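Local coordinates for metallo-carboxypeptidase (Pseudomonas aeruginosa, PDB 4A39), which probably removes C-terminal residues from peptide or protein substrates as a zinc-dependent M14 carboxypeptidase of the cytosolic type, at residues K172-A177 and W255-E260; E195-P200 and D375-L380; R304-A309 and L380-D385; N334-G337 and D341-A344. All coordinates share one frame; numbering follows the deposited sequence.

Overall arrangement
The four contacts show how a central sheet organises helices on its two sides. Contact 1 and contact 4 lie on one side, their centres about 12 Å apart, and they touch where Gln258 meets the ring of Phe335. Contact 2 and contact 3 share Leu380 and helix 366-383 on the other side, with centres about 13 Å apart. Leu173, on the strand of contact 1 but turned to that other side, brings its CD1 to 4.2 Å from Leu380 CD1. Zinc is bound by His180, Glu183 and His273. The side chain of Val336 is about 10 Å from that of His273, and that of Ala344 about 10 Å from the bound (2-guanidinoethylmercapto)succinic acid; contacts 2 and 3 lie farther off.

Contact 1. Residues K172-A177 and W255-E260; sequences KLWVIA and WFVQQE
Trp174 packs its six-membered ring against Val257 and Glu260 in a buried strand-to-helix contact, where helix 252-264 lies over one side of strand 171-177. The approach differs along the ring. At the far corner, Trp174 CH2 meets Glu260 CB at 3.8 Å, with the methylene carbon at the ring edge and in its plane; the carbonyl carbon of Glu260 approaches the same CH2 obliquely. One atom further round, Trp174 CZ3 touches Val257 CG1 at 4.1 Å, the two side chains running past each other in opposite directions. This is the alpha/beta packing of the M14 carboxypeptidase fold: helix 252-264 leads into strand 268-275, which runs parallel to 171-177 beside it in the mixed sheet. Two partners outside the segments restrain the indole, since NE1 bonds to Gly265 O and the ring stacks with Tyr215. Leu160 of strand 157-163 touches both Trp174 and Glu260. Glu260 contributes carbon rather than charge here: its chain bends at chi2 (-58°), and the carboxylate turns away toward a weak, long ion pair with Arg263.

Contact 2. Residues E195-P200 and D375-L380; sequences ERLQRP and DVLSTL
Arg196 reaches from the end region of helix 185-196 to Ser378 on helix 366-383, giving this buried contact a polar bond beside apolar packing. Arg196 NH1 donates to Ser378 OG at 2.8 Å, with a nearly straight N-H...O angle of 166°, and the hydroxyl oxygen sits at the guanidinium edge, only 8° out of its plane. Alongside the bond, Arg196 CD lies 3.9 Å from Leu377 CD1, the two side chains sliding past each other in opposite directions. The same methyl meets Leu197 CD2 at 4.1 Å, where the two leucines cross at about a right angle. An extended run from CG to NE, starting with CG trans to the backbone nitrogen (chi1 175°), carries the guanidinium across the gap.

Partners outside the two segments fix its rotation. Asp202 forms a salt bridge with NE and Glu204 with NH2, while Glu204 OE1 also bonds Ser378 OG, so that one carboxylate oxygen connects both ends of the central bond; NH1 has a further, weak hydrogen bond to Gln374 O. The two carboxylates probably stabilise the buried positive charge.

Within the M14 alpha/beta fold, Met205 of helix 203-211 packs against both Arg196 and Leu377. Thr379 faces helix 294-308, while Val376 and Leu380 settle on Leu270 and Leu268 of strand 268-275.

Contact 3. Residues R304-A309 and L380-D385; sequences REELMA and LAVLVD
Glu306 on helix 294-308 meets Val382 and Leu383 on helix 366-383 in a partly buried helix-helix contact. Within the alpha/beta fold of M14 carboxypeptidases both helices lie on one side of the central sheet, and the backbones come nearest at Glu306 and Val382, their CA atoms 8.0 Å apart. The interactions between the two segments are van der Waals packing. The methylene part of the glutamate supplies one patch, with Leu383 CD2 lying 4.0 Å from Glu306 CG as the two side chains cross obliquely. A second patch is formed by the carboxylate end: Val382 CG1 comes close to Glu306 CD, with the side chains roughly perpendicular.

Electrostatic interactions belong to the glutamate's own helix and the loop that follows. Glu306 OE1 forms a salt bridge with Arg310, and OE2 with Arg302, so each carboxylate oxygen has a cationic partner and the group is probably held as the anion. A bend at chi2 (-70°) folds the chain, bringing its carboxylate beside the valine. Both arginines also pack on Val382. Against this carboxylate the valine presents one methyl, CG1, which lies 3.9 Å from Glu306 OE2.

Contact 4. Residues N334-G337 and D341-A344; sequences NFVG and DCLA
Gly337 and Cys342 join across the end of helix 332-340 by a 6→1 backbone bond like that of a Schellman motif, in the turn that ends the helix and leads toward strand 343-350 of the M14 carboxypeptidase sheet. Asp341, with a positive phi of 51°, is the residue that breaks the helical course, as such a motif would require. The tight part lies on the buried side. There Gly337 presents bare backbone to the strand, so Ala344 CB can settle 3.8 Å from Gly337 CA. Cys342 fills the neighbouring position: its SG sits between its own backbone nitrogen and carbonyl carbon (chi1 65°), which lays the sulfur 4.1 Å from Gly337 CA and 4.3 Å from Val336 CG1. Val336 is itself backed by Met261 of helix 252-264 and Phe269 of strand 268-275.

The looser side belongs to Asp341, which is partly exposed and whose side chain starts away from the helix segment. Its role in the contact is through its backbone, and its carbonyl oxygen accepts a hydrogen bond from Arg295 of helix 294-308. The closing bond runs from Cys342 N to Gly337 O at 3.1 Å, in the carbonyl plane and on a lone pair, somewhat bent with an N-H...O angle of 143°.

Contact 1. Residues K172-A177 and W255-E260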
loop_
_atom_site.group_PDB
_atom_site.type_symbol
_atom_site.label_atom_id
_atom_site.label_comp_id
_atom_site.label_asym_id
_atom_site.label_seq_id
_atom_site.Cartn_x
_atom_site.Cartn_y
_atom_site.Cartn_z
ATOM N N LYS A 172 -4.105 21.918 3.543
ATOM C CA LYS A 172 -4.676 20.758 2.857
ATOM C C LYS A 172 -3.651 19.637 2.891
ATOM O O LYS A 172 -2.616 19.718 2.230
ATOM C CB LYS A 172 -5.002 21.089 1.396
ATOM C CG LYS A 172 -6.044 22.174 1.207
ATOM C CD LYS A 172 -5.530 23.530 1.640
ATOM C CE LYS A 172 -4.587 24.126 0.615
ATOM N NZ LYS A 172 -4.180 25.500 1.033
ATOM N N LEU A 173 -3.937 18.592 3.663
ATOM C CA LEU A 173 -3.014 17.467 3.790
ATOM C C LEU A 173 -3.525 16.274 2.986
ATOM O O LEU A 173 -4.564 15.693 3.311
ATOM C CB LEU A 173 -2.867 17.084 5.263
ATOM C CG LEU A 173 -2.693 18.239 6.254
ATOM C CD1 LEU A 173 -2.417 17.654 7.627
ATOM C CD2 LEU A 173 -1.562 19.163 5.828
ATOM N N TRP A 174 -2.781 15.914 1.944
ATOM C CA TRP A 174 -3.159 14.813 1.069
ATOM C C TRP A 174 -2.458 13.489 1.321
ATOM O O TRP A 174 -1.235 13.431 1.496
ATOM C CB TRP A 174 -2.916 15.199 -0.391
ATOM C CG TRP A 174 -3.790 16.295 -0.905
ATOM C CD1 TRP A 174 -3.779 17.611 -0.530
ATOM C CD2 TRP A 174 -4.792 16.174 -1.919
ATOM N NE1 TRP A 174 -4.715 18.318 -1.254
ATOM C CE2 TRP A 174 -5.349 17.459 -2.114
ATOM C CE3 TRP A 174 -5.274 15.101 -2.684
ATOM C CZ2 TRP A 174 -6.364 17.701 -3.046
ATOM C CZ3 TRP A 174 -6.285 15.341 -3.611
ATOM C CH2 TRP A 174 -6.819 16.634 -3.784
ATOM N N VAL A 175 -3.249 12.422 1.306
ATOM C CA VAL A 175 -2.732 11.071 1.478
ATOM C C VAL A 175 -3.459 10.158 0.494
ATOM O O VAL A 175 -4.688 10.046 0.550
ATOM C CB VAL A 175 -2.987 10.540 2.899
ATOM C CG1 VAL A 175 -2.360 9.162 3.055
ATOM C CG2 VAL A 175 -2.410 11.505 3.920
ATOM N N ILE A 176 -2.708 9.542 -0.418
ATOM C CA ILE A 176 -3.295 8.619 -1.387
ATOM C C ILE A 176 -2.608 7.262 -1.238
ATOM O O ILE A 176 -1.439 7.184 -0.834
ATOM C CB ILE A 176 -3.163 9.134 -2.846
ATOM C CG1 ILE A 176 -1.706 9.101 -3.301
ATOM C CG2 ILE A 176 -3.721 10.555 -2.942
ATOM C CD1 ILE A 176 -1.528 9.487 -4.752
ATOM N N ALA A 177 -3.326 6.196 -1.570
ATOM C CA ALA A 177 -2.771 4.860 -1.388
ATOM C C ALA A 177 -2.991 3.848 -2.500
ATOM O O ALA A 177 -3.932 3.942 -3.287
ATOM C CB ALA A 177 -3.303 4.277 -0.082
ATOM N N TRP A 255 -5.229 11.228 -13.432
ATOM C CA TRP A 255 -5.776 12.444 -14.030
ATOM C C TRP A 255 -6.778 13.083 -13.068
ATOM O O TRP A 255 -6.808 14.307 -12.893
ATOM C CB TRP A 255 -6.457 12.101 -15.362
ATOM C CG TRP A 255 -7.095 13.272 -16.041
ATOM C CD1 TRP A 255 -8.354 13.760 -15.831
ATOM C CD2 TRP A 255 -6.493 14.122 -17.020
ATOM N NE1 TRP A 255 -8.572 14.864 -16.621
ATOM C CE2 TRP A 255 -7.445 15.109 -17.362
ATOM C CE3 TRP A 255 -5.239 14.147 -17.644
ATOM C CZ2 TRP A 255 -7.182 16.112 -18.299
ATOM C CZ3 TRP A 255 -4.977 15.145 -18.578
ATOM C CH2 TRP A 255 -5.945 16.114 -18.896
ATOM N N PHE A 256 -7.590 12.238 -12.444
ATOM C CA PHE A 256 -8.600 12.666 -11.482
ATOM C C PHE A 256 -7.976 13.396 -10.300
ATOM O O PHE A 256 -8.358 14.522 -9.981
ATOM C CB PHE A 256 -9.377 11.444 -10.976
ATOM C CG PHE A 256 -10.179 11.700 -9.726
ATOM C CD1 PHE A 256 -11.191 12.655 -9.708
ATOM C CD2 PHE A 256 -9.930 10.969 -8.568
ATOM C CE1 PHE A 256 -11.945 12.878 -8.551
ATOM C CE2 PHE A 256 -10.675 11.184 -7.412
ATOM C CZ PHE A 256 -11.686 12.141 -7.404
ATOM N N VAL A 257 -7.015 12.754 -9.648
ATOM C CA VAL A 257 -6.377 13.360 -8.485
ATOM C C VAL A 257 -5.691 14.680 -8.803
ATOM O O VAL A 257 -5.818 15.639 -8.040
ATOM C CB VAL A 257 -5.368 12.391 -7.835
ATOM C CG1 VAL A 257 -4.685 13.061 -6.647
ATOM C CG2 VAL A 257 -6.098 11.135 -7.378
ATOM N N GLN A 258 -4.975 14.744 -9.921
ATOM C CA GLN A 258 -4.296 15.983 -10.290
ATOM C C GLN A 258 -5.274 17.137 -10.508
ATOM O O GLN A 258 -4.964 18.281 -10.185
ATOM C CB GLN A 258 -3.428 15.777 -11.536
ATOM C CG GLN A 258 -2.112 15.062 -11.232
ATOM C CD GLN A 258 -1.118 15.112 -12.381
ATOM O OE1 GLN A 258 -1.092 16.071 -13.155
ATOM N NE2 GLN A 258 -0.275 14.088 -12.479
ATOM N N GLN A 259 -6.453 16.845 -11.046
ATOM C CA GLN A 259 -7.438 17.899 -11.270
ATOM C C GLN A 259 -7.946 18.447 -9.940
ATOM O O GLN A 259 -8.134 19.658 -9.781
ATOM C CB GLN A 259 -8.614 17.370 -12.097
ATOM C CG GLN A 259 -8.261 17.069 -13.547
ATOM C CD GLN A 259 -7.845 18.313 -14.321
ATOM O OE1 GLN A 259 -7.432 18.228 -15.476
ATOM N NE2 GLN A 259 -7.959 19.476 -13.686
ATOM N N GLU A 260 -8.170 17.550 -8.984
ATOM C CA GLU A 260 -8.657 17.945 -7.670
ATOM C C GLU A 260 -7.576 18.709 -6.912
ATOM O O GLU A 260 -7.871 19.654 -6.176
ATOM C CB GLU A 260 -9.094 16.714 -6.869
ATOM C CG GLU A 260 -10.320 16.002 -7.437
ATOM C CD GLU A 260 -11.536 16.908 -7.533
ATOM O OE1 GLU A 260 -11.798 17.658 -6.568
ATOM O OE2 GLU A 260 -12.238 16.864 -8.565
#

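Contact 2. Residues E195-P200 and D375-L380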
loop_
_atom_site.group_PDB
_atom_site.type_symbol
_atom_site.label_atom_id
_atom_site.label_comp_id
_atom_site.label_asym_id
_atom_site.label_seq_id
_atom_site.Cartn_x
_atom_site.Cartn_y
_atom_site.Cartn_z
ATOM N N GLU A 195 -9.995 5.038 10.809
ATOM C CA GLU A 195 -10.612 4.563 12.037
ATOM C C GLU A 195 -10.255 5.430 13.238
ATOM O O GLU A 195 -11.041 5.532 14.180
ATOM C CB GLU A 195 -10.231 3.110 12.313
ATOM C CG GLU A 195 -10.690 2.155 11.233
ATOM C CD GLU A 195 -10.731 0.715 11.699
ATOM O OE1 GLU A 195 -9.892 0.335 12.544
ATOM O OE2 GLU A 195 -11.597 -0.038 11.206
ATOM N N ARG A 196 -9.081 6.054 13.217
ATOM C CA ARG A 196 -8.693 6.905 14.339
ATOM C C ARG A 196 -9.614 8.116 14.448
ATOM O O ARG A 196 -9.822 8.651 15.539
ATOM C CB ARG A 196 -7.242 7.383 14.210
ATOM C CG ARG A 196 -6.876 8.374 15.308
ATOM C CD ARG A 196 -5.396 8.690 15.397
ATOM N NE ARG A 196 -5.160 9.674 16.450
ATOM C CZ ARG A 196 -3.966 10.130 16.812
ATOM N NH1 ARG A 196 -2.868 9.692 16.210
ATOM N NH2 ARG A 196 -3.870 11.028 17.783
ATOM N N LEU A 197 -10.167 8.540 13.316
ATOM C CA LEU A 197 -11.072 9.691 13.279
ATOM C C LEU A 197 -12.362 9.461 14.069
ATOM O O LEU A 197 -13.064 10.414 14.415
ATOM C CB LEU A 197 -11.418 10.039 11.829
ATOM C CG LEU A 197 -10.449 10.938 11.057
ATOM C CD1 LEU A 197 -10.521 12.352 11.613
ATOM C CD2 LEU A 197 -9.043 10.391 11.146
ATOM N N GLN A 198 -12.667 8.197 14.352
ATOM C CA GLN A 198 -13.874 7.845 15.100
ATOM C C GLN A 198 -13.780 8.212 16.578
ATOM O O GLN A 198 -14.800 8.378 17.249
ATOM C CB GLN A 198 -14.148 6.343 14.983
ATOM C CG GLN A 198 -14.438 5.863 13.578
ATOM C CD GLN A 198 -14.669 4.365 13.514
ATOM O OE1 GLN A 198 -13.760 3.570 13.762
ATOM N NE2 GLN A 198 -15.893 3.972 13.187
ATOM N N ARG A 199 -12.558 8.332 17.084
ATOM C CA ARG A 199 -12.338 8.663 18.491
ATOM C C ARG A 199 -13.052 9.937 18.936
ATOM O O ARG A 199 -12.902 10.992 18.324
ATOM C CB ARG A 199 -10.841 8.798 18.771
ATOM C CG ARG A 199 -10.082 7.487 18.698
ATOM C CD ARG A 199 -8.594 7.697 18.929
ATOM N NE ARG A 199 -8.326 8.372 20.198
ATOM C CZ ARG A 199 -7.109 8.650 20.656
ATOM N NH1 ARG A 199 -6.037 8.309 19.951
ATOM N NH2 ARG A 199 -6.962 9.278 21.817
ATOM N N PRO A 200 -13.846 9.845 20.018
ATOM C CA PRO A 200 -14.594 10.982 20.566
ATOM C C PRO A 200 -13.680 12.042 21.179
ATOM O O PRO A 200 -13.871 13.239 20.962
ATOM C CB PRO A 200 -15.492 10.332 21.619
ATOM C CG PRO A 200 -15.671 8.938 21.106
ATOM C CD PRO A 200 -14.278 8.591 20.653
ATOM N N ASP A 375 -0.030 6.534 13.698
ATOM C CA ASP A 375 1.151 7.224 14.206
ATOM C C ASP A 375 1.552 8.360 13.273
ATOM O O ASP A 375 2.133 9.355 13.708
ATOM C CB ASP A 375 2.319 6.250 14.405
ATOM C CG ASP A 375 2.073 5.273 15.544
ATOM O OD1 ASP A 375 1.396 5.659 16.524
ATOM O OD2 ASP A 375 2.567 4.130 15.472
ATOM N N VAL A 376 1.242 8.213 11.990
ATOM C CA VAL A 376 1.547 9.267 11.034
ATOM C C VAL A 376 0.667 10.473 11.367
ATOM O O VAL A 376 1.107 11.620 11.273
ATOM C CB VAL A 376 1.283 8.802 9.581
ATOM C CG1 VAL A 376 1.203 10.005 8.649
ATOM C CG2 VAL A 376 2.406 7.875 9.124
ATOM N N LEU A 377 -0.577 10.218 11.762
ATOM C CA LEU A 377 -1.479 11.305 12.119
ATOM C C LEU A 377 -0.908 12.063 13.311
ATOM O O LEU A 377 -0.981 13.289 13.361
ATOM C CB LEU A 377 -2.878 10.772 12.447
ATOM C CG LEU A 377 -3.741 10.405 11.236
ATOM C CD1 LEU A 377 -5.070 9.824 11.695
ATOM C CD2 LEU A 377 -3.973 11.647 10.389
ATOM N N SER A 378 -0.333 11.333 14.263
ATOM C CA SER A 378 0.267 11.965 15.435
ATOM C C SER A 378 1.421 12.862 14.999
ATOM O O SER A 378 1.599 13.961 15.526
ATOM C CB SER A 378 0.787 10.913 16.419
ATOM O OG SER A 378 -0.278 10.258 17.085
ATOM N N THR A 379 2.200 12.384 14.032
ATOM C CA THR A 379 3.339 13.138 13.522
ATOM C C THR A 379 2.881 14.423 12.835
ATOM O O THR A 379 3.476 15.485 13.028
ATOM C CB THR A 379 4.167 12.281 12.536
ATOM O OG1 THR A 379 4.693 11.143 13.235
ATOM C CG2 THR A 379 5.323 13.090 11.949
ATOM N N LEU A 380 1.820 14.330 12.041
ATOM C CA LEU A 380 1.304 15.505 11.346
ATOM C C LEU A 380 0.771 16.543 12.329
ATOM O O LEU A 380 0.842 17.748 12.069
ATOM C CB LEU A 380 0.195 15.110 10.365
ATOM C CG LEU A 380 0.602 14.197 9.203
ATOM C CD1 LEU A 380 -0.613 13.922 8.331
ATOM C CD2 LEU A 380 1.711 14.848 8.387
#

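Contact 3. Residues R304-A309 and L380-D385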
loop_
_atom_site.group_PDB
_atom_site.type_symbol
_atom_site.label_atom_id
_atom_site.label_comp_id
_atom_site.label_asym_id
_atom_site.label_seq_id
_atom_site.Cartn_x
_atom_site.Cartn_y
_atom_site.Cartn_z
ATOM N N ARG A 304 10.635 12.633 9.642
ATOM C CA ARG A 304 11.261 11.345 9.914
ATOM C C ARG A 304 11.601 11.156 11.391
ATOM O O ARG A 304 11.385 10.084 11.952
ATOM C CB ARG A 304 12.536 11.183 9.077
ATOM C CG ARG A 304 12.296 10.851 7.612
ATOM C CD ARG A 304 13.617 10.654 6.880
ATOM N NE ARG A 304 13.440 10.188 5.508
ATOM C CZ ARG A 304 13.897 10.831 4.438
ATOM N NH1 ARG A 304 14.555 11.976 4.579
ATOM N NH2 ARG A 304 13.693 10.331 3.227
ATOM N N GLU A 305 12.116 12.217 12.009
ATOM C CA GLU A 305 12.502 12.178 13.422
ATOM C C GLU A 305 11.301 11.998 14.341
ATOM O O GLU A 305 11.326 11.176 15.266
ATOM C CB GLU A 305 13.251 13.462 13.791
ATOM C CG GLU A 305 14.078 13.350 15.066
ATOM C CD GLU A 305 15.012 14.531 15.265
ATOM O OE1 GLU A 305 15.184 15.327 14.316
ATOM O OE2 GLU A 305 15.581 14.654 16.373
ATOM N N GLU A 306 10.244 12.763 14.097
ATOM C CA GLU A 306 9.048 12.676 14.919
ATOM C C GLU A 306 8.311 11.352 14.718
ATOM O O GLU A 306 7.751 10.803 15.665
ATOM C CB GLU A 306 8.108 13.850 14.628
ATOM C CG GLU A 306 8.669 15.215 15.031
ATOM C CD GLU A 306 8.757 15.423 16.538
ATOM O OE1 GLU A 306 8.403 14.508 17.314
ATOM O OE2 GLU A 306 9.183 16.522 16.951
ATOM N N LEU A 307 8.319 10.824 13.496
ATOM C CA LEU A 307 7.635 9.560 13.244
ATOM C C LEU A 307 8.409 8.382 13.828
ATOM O O LEU A 307 7.816 7.431 14.334
ATOM C CB LEU A 307 7.420 9.346 11.746
ATOM C CG LEU A 307 6.704 8.048 11.351
ATOM C CD1 LEU A 307 5.395 7.908 12.116
ATOM C CD2 LEU A 307 6.450 8.054 9.855
ATOM N N MET A 308 9.734 8.448 13.762
ATOM C CA MET A 308 10.557 7.375 14.301
ATOM C C MET A 308 10.397 7.312 15.822
ATOM O O MET A 308 10.513 6.244 16.427
ATOM C CB MET A 308 12.026 7.594 13.916
ATOM C CG MET A 308 12.977 6.492 14.381
ATOM S SD MET A 308 14.605 6.607 13.591
ATOM C CE MET A 308 14.962 4.894 13.321
ATOM N N ALA A 309 10.105 8.455 16.434
ATOM C CA ALA A 309 9.936 8.503 17.883
ATOM C C ALA A 309 8.582 7.956 18.322
ATOM O O ALA A 309 8.385 7.644 19.498
ATOM C CB ALA A 309 10.097 9.936 18.379
ATOM N N LEU A 380 1.820 14.330 12.041
ATOM C CA LEU A 380 1.304 15.505 11.346
ATOM C C LEU A 380 0.771 16.543 12.329
ATOM O O LEU A 380 0.842 17.748 12.069
ATOM C CB LEU A 380 0.195 15.110 10.365
ATOM C CG LEU A 380 0.602 14.197 9.203
ATOM C CD1 LEU A 380 -0.613 13.922 8.331
ATOM C CD2 LEU A 380 1.711 14.848 8.387
ATOM N N ALA A 381 0.236 16.076 13.454
ATOM C CA ALA A 381 -0.303 16.976 14.469
ATOM C C ALA A 381 0.805 17.841 15.063
ATOM O O ALA A 381 0.597 19.021 15.355
ATOM C CB ALA A 381 -0.985 16.173 15.568
ATOM N N VAL A 382 1.984 17.251 15.239
ATOM C CA VAL A 382 3.130 17.965 15.797
ATOM C C VAL A 382 3.740 18.964 14.817
ATOM O O VAL A 382 4.180 20.044 15.212
ATOM C CB VAL A 382 4.248 16.984 16.224
ATOM C CG1 VAL A 382 5.469 17.758 16.716
ATOM C CG2 VAL A 382 3.735 16.055 17.308
ATOM N N LEU A 383 3.753 18.602 13.539
ATOM C CA LEU A 383 4.344 19.437 12.497
ATOM C C LEU A 383 3.409 20.437 11.826
ATOM O O LEU A 383 3.861 21.250 11.022
ATOM C CB LEU A 383 4.932 18.552 11.394
ATOM C CG LEU A 383 5.809 17.357 11.768
ATOM C CD1 LEU A 383 6.238 16.646 10.493
ATOM C CD2 LEU A 383 7.019 17.819 12.559
ATOM N N VAL A 384 2.119 20.386 12.144
ATOM C CA VAL A 384 1.155 21.268 11.491
ATOM C C VAL A 384 1.546 22.744 11.363
ATOM O O VAL A 384 1.368 23.336 10.296
ATOM C CB VAL A 384 -0.242 21.163 12.160
ATOM C CG1 VAL A 384 -0.262 21.914 13.476
ATOM C CG2 VAL A 384 -1.306 21.687 11.208
ATOM N N ASP A 385 2.084 23.337 12.425
ATOM C CA ASP A 385 2.470 24.749 12.379
ATOM C C ASP A 385 3.722 25.032 11.550
ATOM O O ASP A 385 4.050 26.194 11.293
ATOM C CB ASP A 385 2.688 25.292 13.795
ATOM C CG ASP A 385 1.439 25.218 14.648
ATOM O OD1 ASP A 385 0.365 25.616 14.158
ATOM O OD2 ASP A 385 1.533 24.773 15.815
#

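Contact 4. Residues N334-G337 and D341-A344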
loop_
_atom_site.group_PDB
_atom_site.type_symbol
_atom_site.label_atom_id
_atom_site.label_comp_id
_atom_site.label_asym_id
_atom_site.label_seq_id
_atom_site.Cartn_x
_atom_site.Cartn_y
_atom_site.Cartn_z
ATOM N N ASN A 334 7.563 13.175 -6.059
ATOM C CA ASN A 334 8.348 14.255 -6.630
ATOM C C ASN A 334 7.523 15.287 -7.391
ATOM O O ASN A 334 7.725 16.493 -7.226
ATOM C CB ASN A 334 9.426 13.657 -7.521
ATOM C CG ASN A 334 10.430 12.849 -6.726
ATOM O OD1 ASN A 334 11.332 13.406 -6.100
ATOM N ND2 ASN A 334 10.262 11.532 -6.718
ATOM N N PHE A 335 6.589 14.821 -8.214
ATOM C CA PHE A 335 5.757 15.735 -8.988
ATOM C C PHE A 335 4.917 16.654 -8.115
ATOM O O PHE A 335 4.899 17.866 -8.324
ATOM C CB PHE A 335 4.833 14.962 -9.936
ATOM C CG PHE A 335 3.912 15.846 -10.730
ATOM C CD1 PHE A 335 2.667 16.209 -10.225
ATOM C CD2 PHE A 335 4.309 16.352 -11.965
ATOM C CE1 PHE A 335 1.826 17.067 -10.939
ATOM C CE2 PHE A 335 3.476 17.210 -12.687
ATOM C CZ PHE A 335 2.234 17.566 -12.170
ATOM N N VAL A 336 4.205 16.079 -7.151
ATOM C CA VAL A 336 3.352 16.871 -6.272
ATOM C C VAL A 336 4.199 17.787 -5.400
ATOM O O VAL A 336 3.906 18.978 -5.257
ATOM C CB VAL A 336 2.478 15.960 -5.375
ATOM C CG1 VAL A 336 1.593 16.802 -4.463
ATOM C CG2 VAL A 336 1.614 15.060 -6.247
ATOM N N GLY A 337 5.260 17.229 -4.830
ATOM C CA GLY A 337 6.135 18.012 -3.979
ATOM C C GLY A 337 6.667 19.259 -4.660
ATOM O O GLY A 337 6.723 20.329 -4.051
ATOM N N ASP A 341 5.233 22.771 -3.958
ATOM C CA ASP A 341 6.254 23.189 -2.994
ATOM C C ASP A 341 5.856 22.762 -1.581
ATOM O O ASP A 341 5.882 23.562 -0.643
ATOM C CB ASP A 341 6.426 24.711 -3.048
ATOM C CG ASP A 341 7.589 25.203 -2.201
ATOM O OD1 ASP A 341 8.552 24.432 -1.995
ATOM O OD2 ASP A 341 7.538 26.371 -1.752
ATOM N N CYS A 342 5.504 21.489 -1.429
ATOM C CA CYS A 342 5.077 20.981 -0.131
ATOM C C CYS A 342 5.891 19.784 0.311
ATOM O O CYS A 342 6.566 19.143 -0.494
ATOM C CB CYS A 342 3.606 20.555 -0.192
ATOM S SG CYS A 342 3.292 19.151 -1.313
ATOM N N LEU A 343 5.820 19.490 1.603
ATOM C CA LEU A 343 6.503 18.330 2.153
ATOM C C LEU A 343 5.833 17.141 1.472
ATOM O O LEU A 343 4.600 17.061 1.424
ATOM C CB LEU A 343 6.293 18.263 3.668
ATOM C CG LEU A 343 6.828 17.018 4.384
ATOM C CD1 LEU A 343 8.330 16.901 4.161
ATOM C CD2 LEU A 343 6.520 17.112 5.870
ATOM N N ALA A 344 6.636 16.231 0.934
ATOM C CA ALA A 344 6.101 15.069 0.233
ATOM C C ALA A 344 6.982 13.848 0.420
ATOM O O ALA A 344 8.204 13.932 0.312
ATOM C CB ALA A 344 5.967 15.376 -1.256
#